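Local structure of thioesterase superfamily protein (Shewanella loihica, 2PRX) at residues Tyr34-Gln39 against Glu115-Ile120; Ile41-Pro46 against Gly111-Leu116; Leu61-Ile66 against Ile102-Pro107. The protein probably hydrolyses thioester bonds and has a hot-dog fold, with two copies of the chain joined in one assembly. All coordinates share one frame; numbering follows the deposited sequence.

Contact 1 of 3, residues Tyr34-Gln39 against Glu115-Ile120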
loop_
_atom_site.group_PDB
_atom_site.type_symbol
_atom_site.label_atom_id
_atom_site.label_comp_id
_atom_site.label_asym_id
_atom_site.label_seq_id
_atom_site.Cartn_x
_atom_site.Cartn_y
_atom_site.Cartn_z
ATOM N N TYR A 34 -10.100 11.713 -12.384
ATOM C CA TYR A 34 -10.519 12.837 -13.210
ATOM C C TYR A 34 -9.777 14.112 -12.830
ATOM O O TYR A 34 -9.328 14.295 -11.706
ATOM C CB TYR A 34 -12.010 13.187 -13.053
ATOM C CG TYR A 34 -12.930 12.012 -13.247
ATOM C CD1 TYR A 34 -13.298 11.193 -12.194
ATOM C CD2 TYR A 34 -13.422 11.719 -14.519
ATOM C CE1 TYR A 34 -14.139 10.114 -12.379
ATOM C CE2 TYR A 34 -14.263 10.642 -14.706
ATOM C CZ TYR A 34 -14.620 9.839 -13.640
ATOM O OH TYR A 34 -15.459 8.772 -13.869
ATOM N N TRP A 35 -9.710 15.033 -13.801
ATOM C CA TRP A 35 -9.226 16.373 -13.479
ATOM C C TRP A 35 -10.213 17.116 -12.582
ATOM O O TRP A 35 -11.436 17.078 -12.741
ATOM C CB TRP A 35 -8.960 17.162 -14.762
ATOM C CG TRP A 35 -7.652 16.850 -15.423
ATOM C CD1 TRP A 35 -7.394 16.218 -16.602
ATOM C CD2 TRP A 35 -6.370 17.180 -14.861
ATOM N NE1 TRP A 35 -6.048 16.141 -16.831
ATOM C CE2 TRP A 35 -5.399 16.728 -15.767
ATOM C CE3 TRP A 35 -5.997 17.830 -13.674
ATOM C CZ2 TRP A 35 -4.032 16.904 -15.522
ATOM C CZ3 TRP A 35 -4.644 17.993 -13.442
ATOM C CH2 TRP A 35 -3.695 17.530 -14.354
ATOM N N ARG A 36 -9.686 17.807 -11.598
ATOM C CA ARG A 36 -10.423 18.741 -10.763
ATOM C C ARG A 36 -9.717 20.083 -10.853
ATOM O O ARG A 36 -9.138 20.598 -9.908
ATOM C CB ARG A 36 -10.490 18.282 -9.313
ATOM C CG ARG A 36 -11.201 19.235 -8.369
ATOM C CD ARG A 36 -11.927 18.458 -7.272
ATOM N NE ARG A 36 -12.652 19.353 -6.380
ATOM C CZ ARG A 36 -12.277 19.843 -5.219
ATOM N NH1 ARG A 36 -11.105 19.565 -4.661
ATOM N NH2 ARG A 36 -13.110 20.649 -4.562
ATOM N N GLY A 37 -9.733 20.657 -12.061
ATOM C CA GLY A 37 -8.988 21.895 -12.240
ATOM C C GLY A 37 -7.511 21.574 -12.446
ATOM O O GLY A 37 -7.169 20.985 -13.468
ATOM N N GLU A 38 -6.688 21.985 -11.496
ATOM C CA GLU A 38 -5.255 21.818 -11.507
ATOM C C GLU A 38 -4.854 20.600 -10.665
ATOM O O GLU A 38 -3.715 20.137 -10.760
ATOM C CB GLU A 38 -4.609 23.082 -10.934
ATOM C CG GLU A 38 -4.882 24.330 -11.763
ATOM C CD GLU A 38 -5.817 25.333 -11.113
ATOM O OE1 GLU A 38 -5.560 25.740 -9.969
ATOM O OE2 GLU A 38 -6.822 25.702 -11.760
ATOM N N GLN A 39 -5.807 20.134 -9.878
ATOM C CA GLN A 39 -5.746 18.951 -9.041
ATOM C C GLN A 39 -6.466 17.841 -9.800
ATOM O O GLN A 39 -7.198 17.997 -10.787
ATOM C CB GLN A 39 -6.417 19.147 -7.685
ATOM C CG GLN A 39 -5.833 20.237 -6.823
ATOM C CD GLN A 39 -6.635 20.520 -5.569
ATOM O OE1 GLN A 39 -7.514 19.746 -5.192
ATOM N NE2 GLN A 39 -6.322 21.628 -4.912
ATOM N N GLU A 115 -12.775 10.075 -0.533
ATOM C CA GLU A 115 -12.343 11.010 -1.580
ATOM C C GLU A 115 -10.825 11.078 -1.656
ATOM O O GLU A 115 -10.094 11.200 -0.675
ATOM C CB GLU A 115 -12.988 12.383 -1.369
ATOM C CG GLU A 115 -12.633 13.447 -2.384
ATOM C CD GLU A 115 -13.427 14.735 -2.285
ATOM O OE1 GLU A 115 -14.589 14.773 -2.761
ATOM O OE2 GLU A 115 -12.918 15.754 -1.748
ATOM N N LEU A 116 -10.299 10.987 -2.863
ATOM C CA LEU A 116 -8.897 11.097 -3.174
ATOM C C LEU A 116 -8.604 12.285 -4.092
ATOM O O LEU A 116 -9.138 12.301 -5.201
ATOM C CB LEU A 116 -8.402 9.833 -3.893
ATOM C CG LEU A 116 -8.174 8.621 -2.983
ATOM C CD1 LEU A 116 -9.468 7.834 -2.880
ATOM C CD2 LEU A 116 -7.028 7.768 -3.492
ATOM N N VAL A 117 -7.792 13.199 -3.606
ATOM C CA VAL A 117 -7.370 14.395 -4.322
ATOM C C VAL A 117 -5.854 14.425 -4.475
ATOM O O VAL A 117 -5.114 14.252 -3.512
ATOM C CB VAL A 117 -7.817 15.696 -3.625
ATOM C CG1 VAL A 117 -7.451 16.908 -4.472
ATOM C CG2 VAL A 117 -9.309 15.703 -3.335
ATOM N N GLY A 118 -5.364 14.689 -5.684
ATOM C CA GLY A 118 -3.963 14.745 -5.965
ATOM C C GLY A 118 -3.450 16.152 -6.250
ATOM O O GLY A 118 -4.106 16.928 -6.964
ATOM N N GLU A 119 -2.299 16.443 -5.670
ATOM C CA GLU A 119 -1.516 17.646 -5.933
ATOM C C GLU A 119 -0.335 17.311 -6.829
ATOM O O GLU A 119 0.470 16.432 -6.556
ATOM C CB GLU A 119 -1.068 18.284 -4.627
ATOM C CG GLU A 119 -0.383 19.615 -4.651
ATOM C CD GLU A 119 -0.586 20.467 -5.883
ATOM O OE1 GLU A 119 -1.654 20.323 -6.541
ATOM O OE2 GLU A 119 0.324 21.263 -6.203
ATOM N N ILE A 120 -0.226 18.020 -7.965
ATOM C CA ILE A 120 0.958 17.811 -8.769
ATOM C C ILE A 120 2.129 18.659 -8.294
ATOM O O ILE A 120 2.111 19.877 -8.413
ATOM C CB ILE A 120 0.708 18.159 -10.251
ATOM C CG1 ILE A 120 -0.373 17.321 -10.909
ATOM C CG2 ILE A 120 2.056 18.079 -10.935
ATOM C CD1 ILE A 120 -0.177 15.828 -10.798
#
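The flat amide of Gln-39 meets Val-117 through its oxygen end, the two side chains crossing at a slant, and two further flat groups, from Arg-36 and Glu-119, lie around this meeting. The amide and the Glu-119 carboxylate are turned about 70° apart; the carboxylate comes nearest at the Gln-39 methylene, CG lying 4.2 Å from Glu-119 OE1. The Arg-36 guanidinium meets Val-117 CG2 obliquely, its NH1 at 4.5 Å. The Trp-35 indole lies apart, on the far side of the turn, with the carbonyl oxygen of Glu-38 at its edge and in its plane.

Gln-39 does most of the touching. Its CG is anti to the carbonyl carbon (chi1 -60°), and the chain then runs on extended to Val-117, where OE1 approaches CG1 to 2.9 Å. That is short for carbon and oxygen, and the exact placing of the amide is doubtful. Nearer the backbone, Gln-39 CB is 3.3 Å from the carbonyl oxygen of Gly-118, which also receives a CA-H...O contact from Gln-39. No conventional hydrogen bond crosses here. A long polar chain suits this place because its methylenes can pass the Gly-118 carbonyl while the amide reaches on beside the valine at the partly exposed rim.

Gln-39 is set in position by a type II' turn that begins at Arg-36. The 2.6 Å bond from Arg-36 N to Gln-39 O closes it, with a weak return bond. Gly-37 has a positive phi of 81°, and at its backbone angles a CB would collide with the preceding carbonyl oxygen, which calls for glycine at this place in the turn. The turn makes strands 34-36 and 39-44 a tight hairpin. Strand 39-44 then continues beside strand 114-122, Thr-40 bonding to Gly-118 through the backbone, while Trp-35 and Ile-120 reach Ala-76 and Ala-77 on helix 59-78.

Contact 2 of 3, residues Ile41-Pro46 against Gly111-Leu116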
loop_
_atom_site.group_PDB
_atom_site.type_symbol
_atom_site.label_atom_id
_atom_site.label_comp_id
_atom_site.label_asym_id
_atom_site.label_seq_id
_atom_site.Cartn_x
_atom_site.Cartn_y
_atom_site.Cartn_z
ATOM N N ILE A 41 -8.837 14.158 -8.895
ATOM C CA ILE A 41 -9.711 13.665 -7.837
ATOM C C ILE A 41 -10.355 12.338 -8.217
ATOM O O ILE A 41 -10.535 11.994 -9.384
ATOM C CB ILE A 41 -10.803 14.699 -7.491
ATOM C CG1 ILE A 41 -11.738 14.316 -6.355
ATOM C CG2 ILE A 41 -11.595 15.040 -8.750
ATOM C CD1 ILE A 41 -12.419 15.452 -5.645
ATOM N N ALA A 42 -10.668 11.558 -7.176
ATOM C CA ALA A 42 -11.377 10.304 -7.267
ATOM C C ALA A 42 -12.130 10.050 -5.962
ATOM O O ALA A 42 -11.856 10.660 -4.925
ATOM C CB ALA A 42 -10.448 9.155 -7.637
ATOM N N HIS A 43 -13.061 9.129 -6.099
ATOM C CA HIS A 43 -13.908 8.629 -5.029
ATOM C C HIS A 43 -14.011 7.116 -5.071
ATOM O O HIS A 43 -13.939 6.515 -6.146
ATOM C CB HIS A 43 -15.294 9.268 -5.180
ATOM C CG HIS A 43 -15.287 10.737 -4.895
ATOM N ND1 HIS A 43 -15.202 11.677 -5.905
ATOM C CD2 HIS A 43 -15.359 11.438 -3.737
ATOM C CE1 HIS A 43 -15.221 12.886 -5.379
ATOM N NE2 HIS A 43 -15.317 12.776 -4.074
ATOM N N PHE A 44 -14.179 6.504 -3.904
ATOM C CA PHE A 44 -14.265 5.062 -3.783
ATOM C C PHE A 44 -15.115 4.634 -2.585
ATOM O O PHE A 44 -15.123 5.334 -1.574
ATOM C CB PHE A 44 -12.882 4.413 -3.632
ATOM C CG PHE A 44 -12.983 2.897 -3.747
ATOM C CD1 PHE A 44 -13.371 2.300 -4.935
ATOM C CD2 PHE A 44 -12.699 2.088 -2.664
ATOM C CE1 PHE A 44 -13.483 0.935 -5.047
ATOM C CE2 PHE A 44 -12.806 0.716 -2.776
ATOM C CZ PHE A 44 -13.197 0.131 -3.961
HETATM N N MSE A 45 -15.765 3.501 -2.756
HETATM C CA MSE A 45 -16.627 2.819 -1.818
HETATM C C MSE A 45 -16.084 1.435 -1.495
HETATM O O MSE A 45 -16.238 0.462 -2.235
HETATM C CB MSE A 45 -18.050 2.675 -2.370
HETATM C CG MSE A 45 -19.061 2.213 -1.335
HETATM SE SE MSE A 45 -19.025 3.297 0.263
HETATM C CE MSE A 45 -20.493 4.381 -0.362
ATOM N N PRO A 46 -15.418 1.340 -0.352
ATOM C CA PRO A 46 -14.983 0.015 0.121
ATOM C C PRO A 46 -16.134 -0.980 0.161
ATOM O O PRO A 46 -17.264 -0.576 0.458
ATOM C CB PRO A 46 -14.530 0.315 1.548
ATOM C CG PRO A 46 -14.053 1.720 1.476
ATOM C CD PRO A 46 -15.015 2.427 0.540
ATOM N N GLY A 111 -17.996 2.237 5.489
ATOM C CA GLY A 111 -19.307 2.492 4.956
ATOM C C GLY A 111 -19.513 3.916 4.490
ATOM O O GLY A 111 -20.645 4.381 4.407
ATOM N N VAL A 112 -18.424 4.611 4.222
ATOM C CA VAL A 112 -18.518 5.977 3.695
ATOM C C VAL A 112 -17.635 6.124 2.464
ATOM O O VAL A 112 -16.545 5.571 2.368
ATOM C CB VAL A 112 -18.139 7.012 4.771
ATOM C CG1 VAL A 112 -17.975 8.389 4.160
ATOM C CG2 VAL A 112 -19.203 6.999 5.874
ATOM N N GLU A 113 -18.117 6.884 1.500
ATOM C CA GLU A 113 -17.415 7.198 0.255
ATOM C C GLU A 113 -16.079 7.855 0.506
ATOM O O GLU A 113 -15.973 8.855 1.234
ATOM C CB GLU A 113 -18.355 8.114 -0.548
ATOM C CG GLU A 113 -17.887 8.503 -1.927
ATOM C CD GLU A 113 -18.669 9.690 -2.502
ATOM O OE1 GLU A 113 -18.317 10.844 -2.186
ATOM O OE2 GLU A 113 -19.631 9.470 -3.261
ATOM N N LEU A 114 -14.980 7.344 -0.050
ATOM C CA LEU A 114 -13.679 7.930 0.213
ATOM C C LEU A 114 -13.289 8.905 -0.901
ATOM O O LEU A 114 -13.456 8.571 -2.063
ATOM C CB LEU A 114 -12.601 6.849 0.325
ATOM C CG LEU A 114 -12.939 5.646 1.222
ATOM C CD1 LEU A 114 -11.998 4.481 0.989
ATOM C CD2 LEU A 114 -12.922 6.054 2.694
ATOM N N GLU A 115 -12.775 10.075 -0.533
ATOM C CA GLU A 115 -12.343 11.010 -1.580
ATOM C C GLU A 115 -10.825 11.078 -1.656
ATOM O O GLU A 115 -10.094 11.200 -0.675
ATOM C CB GLU A 115 -12.988 12.383 -1.369
ATOM C CG GLU A 115 -12.633 13.447 -2.384
ATOM C CD GLU A 115 -13.427 14.735 -2.285
ATOM O OE1 GLU A 115 -14.589 14.773 -2.761
ATOM O OE2 GLU A 115 -12.918 15.754 -1.748
ATOM N N LEU A 116 -10.299 10.987 -2.863
ATOM C CA LEU A 116 -8.897 11.097 -3.174
ATOM C C LEU A 116 -8.604 12.285 -4.092
ATOM O O LEU A 116 -9.138 12.301 -5.201
ATOM C CB LEU A 116 -8.402 9.833 -3.893
ATOM C CG LEU A 116 -8.174 8.621 -2.983
ATOM C CD1 LEU A 116 -9.468 7.834 -2.880
ATOM C CD2 LEU A 116 -7.028 7.768 -3.492
#
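An antiparallel ladder joins residues 41-46 to 111-116, with Ala-42 facing Leu-116, His-43 facing Glu-115 and Phe-44 facing Leu-114. The two outer pairs are hydrogen-bonded. Ala-42 N reaches Leu-116 O at 2.6 Å, and the nearly straight return bond from Leu-116 N has an angle of 175°. Phe-44 N and Leu-114 O form a 2.9 Å bond, answered by Leu-114 N to Phe-44 O.

His-43 and Glu-115 fill the non-hydrogen-bonded position between them, their side chains side by side and pointing the same way. Glu-115 CG is anti to the backbone N (chi1 -180°) and the chain stays extended, running past the imidazole. OE1 lies at the ring edge, near its plane, and accepts a very short 2.5 Å bond from His-43 NE2, although the carboxylate itself is turned 73° from the ring. Ile-41 CD1 packs on the carboxylate carbon CD of Glu-115 at 3.6 Å. An alanine at Glu-115 would probably deprive His-43 NE2 of its acceptor and open a gap beside Ile-41 CD1, with the imidazole less firmly held in its rotation. Glu-113 OE1 is a further acidic neighbour, 3.4 Å from His-43 CD2.

In the hot-dog fold the sheet curls about a central helix, and the side chains of Ala-42, Phe-44, Leu-114 and Leu-116 are on the face turned to helix 59-78. Ala-42 and Leu-116 touch His-69, while Phe-44 and Leu-116 touch Leu-65; small and aliphatic or aromatic groups suit this side. Leu-114 CD1 comes to the edge of the Phe-44 ring and packs tightly on Pro-46 CG at 3.5 Å. Past the ladder, Met-45, a selenomethionine, rests its SE 3.8 Å from Val-112 C.

Contact 3 of 3, residues Leu61-Ile66 against Ile102-Pro107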
loop_
_atom_site.group_PDB
_atom_site.type_symbol
_atom_site.label_atom_id
_atom_site.label_comp_id
_atom_site.label_asym_id
_atom_site.label_seq_id
_atom_site.Cartn_x
_atom_site.Cartn_y
_atom_site.Cartn_z
ATOM N N LEU A 61 -5.952 -1.453 1.206
ATOM C CA LEU A 61 -6.891 -0.864 0.258
ATOM C C LEU A 61 -6.619 0.623 0.120
ATOM O O LEU A 61 -6.507 1.147 -0.986
ATOM C CB LEU A 61 -8.352 -1.104 0.693
ATOM C CG LEU A 61 -9.361 -0.472 -0.279
ATOM C CD1 LEU A 61 -9.210 -1.021 -1.690
ATOM C CD2 LEU A 61 -10.770 -0.701 0.229
ATOM N N ILE A 62 -6.495 1.324 1.234
ATOM C CA ILE A 62 -6.168 2.763 1.220
ATOM C C ILE A 62 -4.862 2.987 0.504
ATOM O O ILE A 62 -4.750 3.777 -0.438
ATOM C CB ILE A 62 -6.188 3.278 2.677
ATOM C CG1 ILE A 62 -7.571 3.118 3.284
ATOM C CG2 ILE A 62 -5.678 4.699 2.791
ATOM C CD1 ILE A 62 -7.866 3.856 4.565
ATOM N N ALA A 63 -3.794 2.281 0.854
ATOM C CA ALA A 63 -2.545 2.439 0.126
ATOM C C ALA A 63 -2.695 2.089 -1.352
ATOM O O ALA A 63 -1.970 2.691 -2.163
ATOM C CB ALA A 63 -1.439 1.579 0.728
ATOM N N SER A 64 -3.587 1.164 -1.661
ATOM C CA SER A 64 -3.816 0.725 -3.031
ATOM C C SER A 64 -4.428 1.869 -3.851
ATOM O O SER A 64 -3.957 2.055 -4.981
ATOM C CB SER A 64 -4.726 -0.488 -3.165
ATOM O OG SER A 64 -4.290 -1.616 -2.436
ATOM N N LEU A 65 -5.411 2.550 -3.272
ATOM C CA LEU A 65 -6.125 3.637 -3.994
ATOM C C LEU A 65 -5.239 4.843 -4.151
ATOM O O LEU A 65 -5.313 5.631 -5.127
ATOM C CB LEU A 65 -7.423 3.966 -3.263
ATOM C CG LEU A 65 -8.429 2.810 -3.107
ATOM C CD1 LEU A 65 -9.504 3.160 -2.098
ATOM C CD2 LEU A 65 -9.043 2.467 -4.456
ATOM N N ILE A 66 -4.319 5.119 -3.240
ATOM C CA ILE A 66 -3.417 6.253 -3.463
ATOM C C ILE A 66 -2.486 6.002 -4.646
ATOM O O ILE A 66 -2.220 6.875 -5.482
ATOM C CB ILE A 66 -2.605 6.548 -2.194
ATOM C CG1 ILE A 66 -3.402 7.311 -1.130
ATOM C CG2 ILE A 66 -1.315 7.244 -2.552
ATOM C CD1 ILE A 66 -2.858 7.075 0.264
ATOM N N ILE A 102 3.621 6.896 2.714
ATOM C CA ILE A 102 2.289 7.143 3.219
ATOM C C ILE A 102 2.269 7.185 4.752
ATOM O O ILE A 102 2.730 6.231 5.373
ATOM C CB ILE A 102 1.286 6.085 2.732
ATOM C CG1 ILE A 102 1.295 5.868 1.219
ATOM C CG2 ILE A 102 -0.121 6.407 3.208
ATOM C CD1 ILE A 102 0.455 4.713 0.729
ATOM N N ASP A 103 1.765 8.245 5.325
ATOM C CA ASP A 103 1.441 8.611 6.670
ATOM C C ASP A 103 -0.058 8.431 6.900
ATOM O O ASP A 103 -0.895 9.050 6.237
ATOM C CB ASP A 103 1.826 10.067 6.959
ATOM C CG ASP A 103 3.250 10.326 6.483
ATOM O OD1 ASP A 103 4.162 9.811 7.169
ATOM O OD2 ASP A 103 3.426 10.999 5.441
ATOM N N TYR A 104 -0.366 7.584 7.861
ATOM C CA TYR A 104 -1.718 7.263 8.275
ATOM C C TYR A 104 -2.148 8.173 9.409
ATOM O O TYR A 104 -1.822 8.014 10.573
ATOM C CB TYR A 104 -1.750 5.777 8.637
ATOM C CG TYR A 104 -1.610 4.912 7.405
ATOM C CD1 TYR A 104 -2.731 4.550 6.662
ATOM C CD2 TYR A 104 -0.378 4.482 6.970
ATOM C CE1 TYR A 104 -2.598 3.765 5.530
ATOM C CE2 TYR A 104 -0.230 3.696 5.849
ATOM C CZ TYR A 104 -1.352 3.337 5.121
ATOM O OH TYR A 104 -1.204 2.551 4.003
ATOM N N LEU A 105 -2.916 9.204 9.080
ATOM C CA LEU A 105 -3.194 10.295 9.996
ATOM C C LEU A 105 -4.353 9.991 10.929
ATOM O O LEU A 105 -4.442 10.560 12.021
ATOM C CB LEU A 105 -3.444 11.581 9.169
ATOM C CG LEU A 105 -2.282 11.979 8.265
ATOM C CD1 LEU A 105 -2.585 13.227 7.439
ATOM C CD2 LEU A 105 -1.018 12.209 9.084
ATOM N N ALA A 106 -5.247 9.096 10.508
ATOM C CA ALA A 106 -6.370 8.685 11.343
ATOM C C ALA A 106 -6.993 7.392 10.842
ATOM O O ALA A 106 -6.786 6.971 9.701
ATOM C CB ALA A 106 -7.426 9.789 11.387
ATOM N N PRO A 107 -7.778 6.734 11.692
ATOM C CA PRO A 107 -8.534 5.568 11.229
ATOM C C PRO A 107 -9.600 5.998 10.207
ATOM O O PRO A 107 -10.190 7.076 10.343
ATOM C CB PRO A 107 -9.196 5.021 12.480
ATOM C CG PRO A 107 -8.790 5.882 13.623
ATOM C CD PRO A 107 -7.988 7.028 13.116
#
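Ala-63, Ile-62 and Ile-66 on helix 59-78 pack against Ile-102 and Tyr-104 on strand 95-104, part of the helix-on-sheet core of the hot-dog fold. The segments' axes approach to 10.5 Å, and their directions differ by 140°.

Apolar contacts carry most of the interface. Ile-66 and Ile-102 meet tip to tip, with Ile-66 CD1 4.1 Å from Ile-102 CG2. Ile-102 CG1 is anti to the carbonyl carbon (chi1 -51°), and beyond it CD1 reaches Ala-63 CB at 3.7 Å. Alanine suits this point because its lone methyl admits both the isoleucine and the tyrosine close to the helix. Ile-62 CG2 approaches Tyr-104 CE1 obliquely at 4.2 Å. The ring is supported within its own strand as well, since Ile-102 CG2 sits 3.7 Å above one face, toward the rim.

No hydrogen bond joins the two segments, but the tyrosine hydroxyl finds a weak one at the Gly-59 carbonyl, near the start of the same helix. Tyrosine thus combines an apolar flank with a polar end.

Across the subunit interface, Ile-102 and Asp-103 pair with an antiparallel strand of the second subunit, continuing the sheet, and Tyr-104 packs on Thr-97 of that chain. Within the contact, the hydroxyl oxygen of Tyr-104 ends 3.4 Å from Ala-63 CB.

Overall arrangement
Contact 3 is buried, contact 2 partly buried, and contact 1 lies at the surface. Contacts 1 and 2 share strand 114-122, with Glu-115 and Leu-116 in both, and each meets it from the hairpin of strands 34-36 and 39-44. Their chemistry differs: contact 2 has backbone ladder bonds and a histidine-carboxylate pair, contact 1 mainly loose packing beside a turn, and contact 3 mostly hydrocarbon between helix and sheet. The helix links them, for Leu-116 CD2 lies 3.2 Å from Leu-65 O and Phe-44 CD2 lies 3.4 Å from Leu-65 CD1. Strand 95-104 of contact 3 also borders the second subunit, which touches neither of the others.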